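Local atomic coordinates of lectin (PDB entry 5T1X), a protein that probably binds mannose-containing glycans, as a member of the GNA-related family of plant lectins from taro. Residues B[20-24]-B[25-29]. Sequence-based numbering, arbitrary orientation.
Sequences RLTAK and NHQLV
R20 reaches diagonally across the strand pair to Q27: NH1 donates to OE1 over 2.8 Å, at an N-H...O angle of 158°, and OE1 lies close to the guanidinium plane. The two flat groups are turned 28° apart, and the donor is tilted out of the amide's carbonyl plane. V29 packs over one guanidinium face, its CG2 3.6 Å from NH1, so the group is held at an edge and from one face. With CG of R20 between the backbone N and the carbonyl carbon (chi1 67°) and a bend at chi3, the chain runs alongside both partners; NH2 also bonds the carbonyl of D18. On the same face, T22 CG2 lies beside Q27 CG at 4.0 Å. The backbone pairing is that of a beta hairpin with a two-residue type II' turn from A23 to H26, K24 and N25 at its corners; strands 20-23 and 26-29 run nearly antiparallel. The hairpin contributes the outermost strand 19-23 and its neighbour 26-30 to one of the antiparallel sheets of the beta-prism II fold of GNA-related lectins. L21 and L28 exchange two N-H...O bonds, as do A23 and H26, where H26 N to A23 O is 2.8 Å. A water donating to both K24 O and H26 O ties the turn to the start of the second strand. On the face carrying L21, A23, H26 and L28, the leucines meet through their CB atoms at 4.3 Å and pack on L90 of strand 89-92, while H26 touches L92. The imidazole of H26 sits obliquely by A23 O, with CD2 3.3 Å from that oxygen. Its NE2 meets a second water in the ring plane and bonds D94 O weakly; K24 NZ hydrogen-bonds the same carbonyl.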
ATOM      1  N   ARG B  20       2.991  11.711 -10.502  1.00  8.96           N
ATOM      2  CA  ARG B  20       1.919  11.556  -9.523  1.00  8.76           C
ATOM      3  C   ARG B  20       1.433  10.140  -9.295  1.00 12.97           C
ATOM      4  O   ARG B  20       1.633   9.253 -10.133  1.00 11.54           O
ATOM      5  CB  ARG B  20       0.699  12.377 -10.010  1.00  9.06           C
ATOM      6  CG  ARG B  20       0.041  11.842 -11.305  1.00 12.54           C
ATOM      7  CD  ARG B  20      -0.830  12.875 -11.979  1.00 14.65           C
ATOM      8  NE  ARG B  20       0.004  13.957 -12.507  1.00 27.47           N
ATOM      9  CZ  ARG B  20      -0.389  15.216 -12.641  1.00 36.57           C
ATOM     10  NH1 ARG B  20      -1.625  15.574 -12.318  1.00 27.12           N
ATOM     11  NH2 ARG B  20       0.449  16.127 -13.109  1.00 15.98           N
ATOM     12  N   LEU B  21       0.709   9.971  -8.177  1.00  8.91           N
ATOM     13  CA  LEU B  21      -0.085   8.789  -7.888  1.00  7.21           C
ATOM     14  C   LEU B  21      -1.515   9.127  -8.243  1.00 11.77           C
ATOM     15  O   LEU B  21      -1.932  10.285  -8.090  1.00 11.60           O
ATOM     16  CB  LEU B  21       0.008   8.338  -6.412  1.00  7.17           C
ATOM     17  CG  LEU B  21       1.396   8.115  -5.817  1.00 11.56           C
ATOM     18  CD1 LEU B  21       1.280   7.523  -4.442  1.00 11.59           C
ATOM     19  CD2 LEU B  21       2.257   7.215  -6.713  1.00 14.69           C
ATOM     20  N   THR B  22      -2.262   8.146  -8.758  1.00  9.88           N
ATOM     21  CA  THR B  22      -3.664   8.332  -9.125  1.00 10.08           C
ATOM     22  C   THR B  22      -4.471   7.146  -8.623  1.00 11.43           C
ATOM     23  O   THR B  22      -3.987   6.013  -8.644  1.00 12.20           O
ATOM     24  CB  THR B  22      -3.850   8.514 -10.649  1.00 15.89           C
ATOM     25  OG1 THR B  22      -3.336   7.365 -11.333  1.00 17.58           O
ATOM     26  CG2 THR B  22      -3.165   9.769 -11.194  1.00 14.85           C
ATOM     27  N   ALA B  23      -5.692   7.414  -8.147  1.00  9.25           N
ATOM     28  CA  ALA B  23      -6.646   6.388  -7.698  1.00  8.98           C
ATOM     29  C   ALA B  23      -8.032   6.961  -7.828  1.00 13.04           C
ATOM     30  O   ALA B  23      -8.324   7.970  -7.187  1.00 12.18           O
ATOM     31  CB  ALA B  23      -6.370   5.958  -6.264  1.00 10.42           C
ATOM     32  N   LYS B  24      -8.879   6.358  -8.689  1.00 11.06           N
ATOM     33  CA  LYS B  24     -10.227   6.866  -8.949  1.00 11.71           C
ATOM     34  C   LYS B  24     -10.081   8.329  -9.416  1.00 16.89           C
ATOM     35  O   LYS B  24      -9.295   8.570 -10.338  1.00 16.22           O
ATOM     36  CB  LYS B  24     -11.158   6.684  -7.725  1.00 13.11           C
ATOM     37  CG  LYS B  24     -11.499   5.205  -7.457  1.00 15.86           C
ATOM     38  CD  LYS B  24     -11.991   4.932  -6.031  1.00 18.33           C
ATOM     39  CE  LYS B  24     -13.312   5.577  -5.696  1.00 20.75           C
ATOM     40  NZ  LYS B  24     -13.639   5.456  -4.250  1.00 21.24           N
ATOM     41  N   ASN B  25     -10.740   9.290  -8.741  1.00 16.17           N
ATOM     42  CA  ASN B  25     -10.647  10.720  -9.049  1.00 17.15           C
ATOM     43  C   ASN B  25      -9.566  11.430  -8.196  1.00 19.75           C
ATOM     44  O   ASN B  25      -9.363  12.637  -8.358  1.00 21.35           O
ATOM     45  CB  ASN B  25     -12.012  11.408  -8.872  1.00 20.90           C
ATOM     46  CG  ASN B  25     -12.842  11.046  -7.648  1.00 45.15           C
ATOM     47  OD1 ASN B  25     -12.462  10.243  -6.781  1.00 29.24           O
ATOM     48  ND2 ASN B  25     -14.039  11.617  -7.580  1.00 44.24           N
ATOM     49  N   HIS B  26      -8.864  10.693  -7.310  1.00 12.42           N
ATOM     50  CA  HIS B  26      -7.817  11.273  -6.452  1.00 10.79           C
ATOM     51  C   HIS B  26      -6.452  11.283  -7.134  1.00 12.63           C
ATOM     52  O   HIS B  26      -6.129  10.367  -7.889  1.00 11.81           O
ATOM     53  CB  HIS B  26      -7.677  10.494  -5.125  1.00 10.78           C
ATOM     54  CG  HIS B  26      -8.978  10.122  -4.479  1.00 13.63           C
ATOM     55  ND1 HIS B  26      -9.870  11.086  -4.046  1.00 15.22           N
ATOM     56  CD2 HIS B  26      -9.490   8.898  -4.207  1.00 14.57           C
ATOM     57  CE1 HIS B  26     -10.901  10.428  -3.540  1.00 14.96           C
ATOM     58  NE2 HIS B  26     -10.718   9.109  -3.606  1.00 15.05           N
ATOM     59  N   GLN B  27      -5.627  12.299  -6.825  1.00  9.29           N
ATOM     60  CA  GLN B  27      -4.249  12.402  -7.319  1.00  8.57           C
ATOM     61  C   GLN B  27      -3.338  12.917  -6.215  1.00 11.96           C
ATOM     62  O   GLN B  27      -3.771  13.745  -5.422  1.00 12.79           O
ATOM     63  CB  GLN B  27      -4.126  13.356  -8.528  1.00 11.04           C
ATOM     64  CG  GLN B  27      -5.017  13.052  -9.718  1.00 22.37           C
ATOM     65  CD  GLN B  27      -4.862  14.138 -10.751  1.00 38.22           C
ATOM     66  OE1 GLN B  27      -3.877  14.185 -11.488  1.00 31.22           O
ATOM     67  NE2 GLN B  27      -5.802  15.071 -10.786  1.00 27.41           N
ATOM     68  N   LEU B  28      -2.090  12.451  -6.177  1.00  7.12           N
ATOM     69  CA  LEU B  28      -1.066  12.966  -5.264  1.00  7.17           C
ATOM     70  C   LEU B  28       0.077  13.375  -6.160  1.00  9.25           C
ATOM     71  O   LEU B  28       0.739  12.510  -6.724  1.00  7.91           O
ATOM     72  CB  LEU B  28      -0.647  11.959  -4.160  1.00  6.93           C
ATOM     73  CG  LEU B  28       0.436  12.469  -3.182  1.00 10.51           C
ATOM     74  CD1 LEU B  28      -0.100  13.605  -2.282  1.00 11.51           C
ATOM     75  CD2 LEU B  28       0.981  11.345  -2.320  1.00 10.78           C
ATOM     76  N   VAL B  29       0.272  14.694  -6.348  1.00  7.80           N
ATOM     77  CA  VAL B  29       1.232  15.216  -7.324  1.00  8.03           C
ATOM     78  C   VAL B  29       2.451  15.878  -6.670  1.00 10.91           C
ATOM     79  O   VAL B  29       2.286  16.795  -5.881  1.00  8.84           O
ATOM     80  CB  VAL B  29       0.541  16.240  -8.294  1.00 11.42           C
ATOM     81  CG1 VAL B  29       1.452  16.570  -9.473  1.00 11.05           C
ATOM     82  CG2 VAL B  29      -0.815  15.731  -8.797  1.00 11.64           C
TER
HETATM   83  O   HOH W   1      -7.208  10.376 -10.613  1.00 24.01           O
HETATM   84  O   HOH W   2     -13.549   8.450  -2.548  1.00 29.82           O